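Local coordinates for lactate racemase (PDB 2YJG), which interconverts the D- and L-isomers of lactate as a homodimeric, nickel-dependent racemase, here in its apoprotein form, at residues Q194-L197 and A198-S202; N207-R211 and T212-E216; M224-A227 and A228-N232. All blocks are in the same frame, centred on the assembly; numbering follows the deposited sequence.

Contact 1 (Q194-L197 and A198-S202); sequences QCIL and ANHCS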
loop_
_atom_site.group_PDB
_atom_site.type_symbol
_atom_site.label_atom_id
_atom_site.label_comp_id
_atom_site.label_asym_id
_atom_site.label_seq_id
_atom_site.Cartn_x
_atom_site.Cartn_y
_atom_site.Cartn_z
ATOM N N GLN A 194 -21.406 -18.629 -1.104
ATOM C CA GLN A 194 -22.373 -19.734 -0.997
ATOM C C GLN A 194 -21.723 -20.974 -0.446
ATOM O O GLN A 194 -22.285 -21.649 0.404
ATOM C CB GLN A 194 -23.004 -20.016 -2.370
ATOM C CG GLN A 194 -24.152 -21.042 -2.389
ATOM C CD GLN A 194 -24.949 -21.118 -3.767
ATOM O OE1 GLN A 194 -24.953 -20.173 -4.577
ATOM N NE2 GLN A 194 -25.635 -22.251 -3.991
ATOM N N CYS A 195 -20.512 -21.288 -0.902
ATOM C CA CYS A 195 -19.823 -22.438 -0.388
ATOM C C CYS A 195 -19.494 -22.245 1.081
ATOM O O CYS A 195 -19.577 -23.178 1.858
ATOM C CB CYS A 195 -18.544 -22.713 -1.170
ATOM S SG CYS A 195 -18.812 -23.291 -2.890
ATOM N N ILE A 196 -19.133 -21.027 1.462
ATOM C CA ILE A 196 -18.784 -20.750 2.847
ATOM C C ILE A 196 -19.994 -20.974 3.732
ATOM O O ILE A 196 -19.931 -21.654 4.742
ATOM C CB ILE A 196 -18.213 -19.324 3.005
ATOM C CG1 ILE A 196 -16.877 -19.212 2.224
ATOM C CG2 ILE A 196 -17.997 -19.025 4.443
ATOM C CD1 ILE A 196 -16.242 -17.770 2.128
ATOM N N LEU A 197 -21.114 -20.391 3.362
ATOM C CA LEU A 197 -22.313 -20.529 4.176
ATOM C C LEU A 197 -22.701 -22.004 4.266
ATOM O O LEU A 197 -23.041 -22.489 5.357
ATOM C CB LEU A 197 -23.432 -19.664 3.562
ATOM C CG LEU A 197 -23.274 -18.183 3.722
ATOM C CD1 LEU A 197 -24.289 -17.312 2.963
ATOM C CD2 LEU A 197 -23.382 -17.758 5.202
ATOM N N ALA A 198 -22.608 -22.758 3.190
ATOM C CA ALA A 198 -22.988 -24.205 3.189
ATOM C C ALA A 198 -22.111 -25.005 4.147
ATOM O O ALA A 198 -22.569 -25.942 4.786
ATOM C CB ALA A 198 -22.904 -24.831 1.771
ATOM N N ASN A 199 -20.853 -24.582 4.281
ATOM C CA ASN A 199 -19.887 -25.211 5.158
ATOM C C ASN A 199 -20.214 -24.901 6.655
ATOM O O ASN A 199 -19.613 -25.491 7.564
ATOM C CB ASN A 199 -18.468 -24.817 4.731
ATOM C CG ASN A 199 -17.378 -25.623 5.421
ATOM O OD1 ASN A 199 -16.543 -25.026 6.106
ATOM N ND2 ASN A 199 -17.392 -26.950 5.277
ATOM N N HIS A 200 -21.197 -24.038 6.919
ATOM C CA HIS A 200 -21.637 -23.744 8.284
ATOM C C HIS A 200 -23.096 -24.232 8.510
ATOM O O HIS A 200 -23.756 -23.807 9.490
ATOM C CB HIS A 200 -21.563 -22.251 8.557
ATOM C CG HIS A 200 -20.188 -21.677 8.512
ATOM N ND1 HIS A 200 -19.497 -21.289 9.649
ATOM C CD2 HIS A 200 -19.405 -21.336 7.470
ATOM C CE1 HIS A 200 -18.341 -20.749 9.301
ATOM N NE2 HIS A 200 -18.242 -20.796 7.989
ATOM N N CYS A 201 -23.586 -25.108 7.638
ATOM C CA CYS A 201 -24.987 -25.548 7.691
ATOM C C CYS A 201 -25.374 -26.191 9.012
ATOM O O CYS A 201 -24.542 -26.795 9.694
ATOM C CB CYS A 201 -25.341 -26.496 6.524
ATOM S SG CYS A 201 -24.692 -28.086 6.580
ATOM N N SER A 202 -26.649 -26.081 9.352
ATOM C CA SER A 202 -27.153 -26.627 10.623
ATOM C C SER A 202 -26.861 -28.137 10.823
ATOM O O SER A 202 -26.598 -28.569 11.947
ATOM C CB SER A 202 -28.625 -26.392 10.811
ATOM O OG SER A 202 -29.340 -27.152 9.861
#

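Contact 2 (N207-R211 and T212-E216); sequences NPYAR and TGVLE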
loop_
_atom_site.group_PDB
_atom_site.type_symbol
_atom_site.label_atom_id
_atom_site.label_comp_id
_atom_site.label_asym_id
_atom_site.label_seq_id
_atom_site.Cartn_x
_atom_site.Cartn_y
_atom_site.Cartn_z
ATOM N N ASN A 207 -23.515 -31.912 14.220
ATOM C CA ASN A 207 -22.775 -33.165 14.313
ATOM C C ASN A 207 -21.965 -33.194 15.602
ATOM O O ASN A 207 -21.375 -32.208 15.977
ATOM C CB ASN A 207 -21.883 -33.304 13.088
ATOM C CG ASN A 207 -21.180 -34.625 13.016
ATOM O OD1 ASN A 207 -20.220 -34.868 13.750
ATOM N ND2 ASN A 207 -21.603 -35.493 12.035
ATOM N N PRO A 208 -21.882 -34.363 16.258
ATOM C CA PRO A 208 -21.217 -34.352 17.542
ATOM C C PRO A 208 -19.695 -34.199 17.473
ATOM O O PRO A 208 -19.041 -33.941 18.509
ATOM C CB PRO A 208 -21.596 -35.713 18.137
ATOM C CG PRO A 208 -22.166 -36.529 17.014
ATOM C CD PRO A 208 -22.683 -35.591 16.018
ATOM N N TYR A 209 -19.144 -34.305 16.261
ATOM C CA TYR A 209 -17.719 -34.128 16.006
ATOM C C TYR A 209 -17.310 -32.734 15.608
ATOM O O TYR A 209 -16.128 -32.509 15.417
ATOM C CB TYR A 209 -17.182 -35.139 14.937
ATOM C CG TYR A 209 -17.299 -36.559 15.418
ATOM C CD1 TYR A 209 -16.322 -37.078 16.282
ATOM C CD2 TYR A 209 -18.403 -37.364 15.090
ATOM C CE1 TYR A 209 -16.419 -38.361 16.812
ATOM C CE2 TYR A 209 -18.495 -38.688 15.610
ATOM C CZ TYR A 209 -17.468 -39.175 16.448
ATOM O OH TYR A 209 -17.485 -40.424 17.023
ATOM N N ALA A 210 -18.258 -31.819 15.442
ATOM C CA ALA A 210 -17.986 -30.439 15.088
ATOM C C ALA A 210 -17.742 -29.681 16.398
ATOM O O ALA A 210 -18.639 -29.023 16.936
ATOM C CB ALA A 210 -19.219 -29.856 14.291
ATOM N N ARG A 211 -16.562 -29.913 16.974
ATOM C CA ARG A 211 -16.229 -29.439 18.323
ATOM C C ARG A 211 -14.747 -29.034 18.409
ATOM O O ARG A 211 -13.916 -29.416 17.574
ATOM C CB ARG A 211 -16.441 -30.545 19.341
ATOM C CG ARG A 211 -17.895 -30.915 19.596
ATOM C CD ARG A 211 -18.753 -29.866 20.059
ATOM N NE ARG A 211 -20.038 -30.512 20.343
ATOM C CZ ARG A 211 -20.946 -30.797 19.417
ATOM N NH1 ARG A 211 -20.785 -30.372 18.154
ATOM N NH2 ARG A 211 -22.059 -31.443 19.792
ATOM N N THR A 212 -14.433 -28.290 19.460
ATOM C CA THR A 212 -13.037 -27.830 19.677
ATOM C C THR A 212 -12.055 -28.975 19.708
ATOM O O THR A 212 -12.241 -29.934 20.435
ATOM C CB THR A 212 -12.971 -27.124 20.987
ATOM O OG1 THR A 212 -14.092 -26.243 21.076
ATOM C CG2 THR A 212 -11.726 -26.283 21.113
ATOM N N GLY A 213 -10.992 -28.815 18.921
ATOM C CA GLY A 213 -9.919 -29.753 18.843
ATOM C C GLY A 213 -10.204 -31.117 18.237
ATOM O O GLY A 213 -9.370 -32.040 18.363
ATOM N N VAL A 214 -11.359 -31.253 17.609
ATOM C CA VAL A 214 -11.778 -32.472 16.899
ATOM C C VAL A 214 -11.745 -32.338 15.380
ATOM O O VAL A 214 -12.422 -31.457 14.792
ATOM C CB VAL A 214 -13.223 -32.884 17.346
ATOM C CG1 VAL A 214 -13.601 -34.177 16.604
ATOM C CG2 VAL A 214 -13.263 -33.064 18.860
ATOM N N LEU A 215 -10.925 -33.183 14.734
ATOM C CA LEU A 215 -10.796 -33.230 13.304
ATOM C C LEU A 215 -11.386 -34.537 12.748
ATOM O O LEU A 215 -12.100 -34.524 11.782
ATOM C CB LEU A 215 -9.318 -33.164 12.944
ATOM C CG LEU A 215 -8.555 -31.864 13.305
ATOM C CD1 LEU A 215 -7.079 -31.845 12.863
ATOM C CD2 LEU A 215 -9.245 -30.648 12.702
ATOM N N GLU A 216 -11.092 -35.667 13.375
ATOM C CA GLU A 216 -11.542 -36.937 12.819
ATOM C C GLU A 216 -13.042 -37.079 12.966
ATOM O O GLU A 216 -13.615 -36.871 14.050
ATOM C CB GLU A 216 -10.804 -38.092 13.459
ATOM C CG GLU A 216 -9.364 -38.127 12.985
ATOM C CD GLU A 216 -8.492 -39.130 13.709
ATOM O OE1 GLU A 216 -8.774 -40.350 13.587
ATOM O OE2 GLU A 216 -7.463 -38.675 14.314
#

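Contact 3 (M224-A227 and A228-N232); sequences MIYA and AKKAN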
loop_
_atom_site.group_PDB
_atom_site.type_symbol
_atom_site.label_atom_id
_atom_site.label_comp_id
_atom_site.label_asym_id
_atom_site.label_seq_id
_atom_site.Cartn_x
_atom_site.Cartn_y
_atom_site.Cartn_z
ATOM N N MET A 224 -13.514 -29.469 4.050
ATOM C CA MET A 224 -12.387 -28.576 3.875
ATOM C C MET A 224 -11.176 -29.296 3.312
ATOM O O MET A 224 -10.455 -28.764 2.459
ATOM C CB MET A 224 -12.034 -27.933 5.227
ATOM C CG MET A 224 -13.128 -27.027 5.840
ATOM S SD MET A 224 -12.576 -26.529 7.511
ATOM C CE MET A 224 -13.781 -25.185 7.936
ATOM N N ILE A 225 -10.945 -30.498 3.816
ATOM C CA ILE A 225 -9.806 -31.332 3.437
ATOM C C ILE A 225 -9.942 -31.683 1.956
ATOM O O ILE A 225 -8.973 -31.579 1.177
ATOM C CB ILE A 225 -9.733 -32.555 4.341
ATOM C CG1 ILE A 225 -9.148 -32.144 5.703
ATOM C CG2 ILE A 225 -8.962 -33.703 3.673
ATOM C CD1 ILE A 225 -7.756 -31.637 5.643
ATOM N N TYR A 226 -11.162 -32.057 1.572
ATOM C CA TYR A 226 -11.405 -32.393 0.171
ATOM C C TYR A 226 -11.245 -31.196 -0.722
ATOM O O TYR A 226 -10.592 -31.305 -1.792
ATOM C CB TYR A 226 -12.771 -32.981 0.007
ATOM C CG TYR A 226 -13.082 -33.440 -1.383
ATOM C CD1 TYR A 226 -13.612 -32.567 -2.354
ATOM C CD2 TYR A 226 -12.948 -34.785 -1.712
ATOM C CE1 TYR A 226 -13.964 -33.054 -3.625
ATOM C CE2 TYR A 226 -13.300 -35.258 -2.947
ATOM C CZ TYR A 226 -13.785 -34.406 -3.899
ATOM O OH TYR A 226 -14.081 -34.978 -5.127
ATOM N N ALA A 227 -11.804 -30.042 -0.304
ATOM C CA ALA A 227 -11.601 -28.742 -0.994
ATOM C C ALA A 227 -10.150 -28.441 -1.222
ATOM O O ALA A 227 -9.778 -28.007 -2.327
ATOM C CB ALA A 227 -12.260 -27.563 -0.223
ATOM N N ALA A 228 -9.310 -28.641 -0.205
ATOM C CA ALA A 228 -7.868 -28.332 -0.343
ATOM C C ALA A 228 -7.201 -29.256 -1.376
ATOM O O ALA A 228 -6.378 -28.812 -2.222
ATOM C CB ALA A 228 -7.160 -28.429 1.009
ATOM N N LYS A 229 -7.529 -30.554 -1.296
ATOM C CA LYS A 229 -7.058 -31.537 -2.294
ATOM C C LYS A 229 -7.427 -31.176 -3.723
ATOM O O LYS A 229 -6.543 -31.176 -4.613
ATOM C CB LYS A 229 -7.557 -32.970 -1.990
ATOM C CG LYS A 229 -7.229 -33.425 -0.603
ATOM C CD LYS A 229 -6.794 -34.904 -0.496
ATOM C CE LYS A 229 -7.942 -35.886 -0.776
ATOM N NZ LYS A 229 -7.746 -37.204 -0.011
ATOM N N LYS A 230 -8.694 -30.818 -3.936
ATOM C CA LYS A 230 -9.210 -30.467 -5.248
ATOM C C LYS A 230 -8.610 -29.163 -5.760
ATOM O O LYS A 230 -8.595 -28.934 -6.967
ATOM C CB LYS A 230 -10.732 -30.241 -5.248
ATOM C CG LYS A 230 -11.661 -31.454 -5.182
ATOM C CD LYS A 230 -11.392 -32.479 -6.278
ATOM C CE LYS A 230 -12.274 -32.364 -7.506
ATOM N NZ LYS A 230 -12.163 -33.643 -8.261
ATOM N N ALA A 231 -8.205 -28.295 -4.834
ATOM C CA ALA A 231 -7.484 -27.060 -5.167
ATOM C C ALA A 231 -6.017 -27.245 -5.490
ATOM O O ALA A 231 -5.363 -26.238 -5.819
ATOM C CB ALA A 231 -7.596 -26.072 -3.988
ATOM N N ASN A 232 -5.491 -28.454 -5.273
ATOM C CA ASN A 232 -4.052 -28.795 -5.412
ATOM C C ASN A 232 -3.152 -27.882 -4.541
ATOM O O ASN A 232 -2.079 -27.470 -4.942
ATOM C CB ASN A 232 -3.597 -28.779 -6.909
ATOM C CG ASN A 232 -4.418 -29.768 -7.799
ATOM O OD1 ASN A 232 -5.156 -29.372 -8.733
ATOM N ND2 ASN A 232 -4.321 -31.043 -7.459
HETATM O O HOH W 1 -15.375 -33.445 -7.379
#

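Contact 1 (Q194-L197 and A198-S202)
Q194 O and C195 O receive A198 N and N199 N in the i to i+4 pattern of an alpha-helix, which then gives way to an i+3 bond, from H200 N to L197 O at 2.9 Å, as the chain passes into a type I beta turn from A198 to C201. C201 N closes the turn on A198 O at 3.1 Å.

Small and apolar, A198 lays its CB against the backbone of the preceding turn, 3.5 Å from Q194 O. N199 likewise rests its CB 3.5 Å from C195 O, but with CG anti to the backbone N (chi1 -169°) its amide is carried off the helix toward other partners. The I196 side chain runs alongside that of H200, both leaving the backbone in the same direction. The branch of I196 that flanks the imidazole is the CG2 methyl, which leaves CB close to the backbone and gives the ring an apolar neighbour. As in related racemases, H200 is expected to bind the nickel of the pincer cofactor; a 1,2-ethanediol, probably from the crystallisation liquor, lies beside its side chain, consistent with a pocket there.

At the far end C201 takes the N-cap position of the next helix, its SG capping a backbone N. Cysteine is short enough for SG to reach that N, though it is a weaker acceptor than the usual serine, threonine, aspartate or asparagine. The contact therefore joins helix 193-198 to helix 202-206 through a tight bend. Helix 219-230 receives the N199 side chain at I220 and D223, while W358 of helix 357-369 touches both L197 and the H200 ring.

Contact 2 (N207-R211 and T212-E216)
V214 meets Y209 through CG1, which approaches the ring at its edge, near the ring plane, 4.0 Å from Y209 CD1. The same methyl lies 3.3 Å from Y209 O, while the other branch, CG2, faces R211 CB at 4.1 Å. A branched valine thus touches two residues at once. Y209 CD1 also comes within 3.5 Å of E216 O.

The backbone brings these groups together: V214 N donates to R211 O at 3.1 Å, closing a type II beta turn in which G213 takes the positive phi (67°) that glycine accepts easily. One shell further out, P208 sits at the second position of a type I turn from N207 to A210, where its fixed phi fits well, and N207 OD1 accepts from Y209 N at 2.8 Å, an Asx turn that sets the start of the loop. The R211 side chain, bent at chi2 (-58°), folds back so that NH1 donates to A210 O at 2.8 Å, with that oxygen 1° from the guanidinium plane. NH1 also makes a weak bond to N207 O, and P208 O lies over one guanidinium face. Further along the loop, T212 packs on F175, and G213 exchanges backbone hydrogen bonds with G178.

Three main-chain oxygens thus lie near the guanidinium, two of them at NH1, and the negative ends of these neutral dipoles would probably stabilise its charge. That may ease the closeness of R365, whose NH1 lies near that of R211 despite the like charge.

Contact 3 (M224-A227 and A228-N232)
Y226 and K230, one turn apart, lie alongside each other on the last turns of helix 219-230, which ends in a Schellman motif at N232. The main-chain acceptors are taken up in strict i to i+4 order. M224 O is met by A228 N and Y226 O by K230 N. I225 O receives K229 N in a nearly straight bond (170°), and A227 O receives A231 N at 3.0 Å.

Between the side chains the approach is short and rather strained, K230 CG coming 3.2 Å from Y226 CE1, at a slant to the ring that is neither face nor edge. Y226 holds CG anti to its own N (chi1 -176°), which carries the ring back alongside the K230 chain, and a lysine suits the place because its methylenes can follow the ring while its amine continues to the solvent. The two polar ends share one water: Y226 OH lies 3.0 Å from it, near the ring plane, and K230 NZ gives it a weak bond of 3.3 Å. A leucine in place of Y226 would probably cost the water its hydroxyl partner and leave the K230 chain freer to turn.

The small alanines let the helix lie close to strand 152-156: A227 packs on L153 and A231 on I155. M224, long and flexible, reaches the loop of R183 and K184, the latter the residue expected to carry the cofactor covalently. At the exit N232 adopts the left-handed helical conformation (phi 56°), which asparagine tolerates better than most residues, and its N donates to K229 O at 3.0 Å.

In the fold
The three contacts follow one another along the chain, and their centres form a triangle with sides of about 16 Å (1 to 2), 16 Å (1 to 3) and 19 Å (2 to 3). Contact 1 touches contact 3 directly: N199 OD1 packs 3.3 Å from M224 CE. Contact 2 stays apart, its nearest atoms about 5 Å from contact 1 and about 7 Å from contact 3. The H200 side chain is about 6 Å from those of H174 and K184, the M224 side chain about 4 Å from that of K184, and the T212 side chain about 6 Å from that of H174. Each contact thus places one residue, H200, T212 or M224, near the probable cofactor and substrate site.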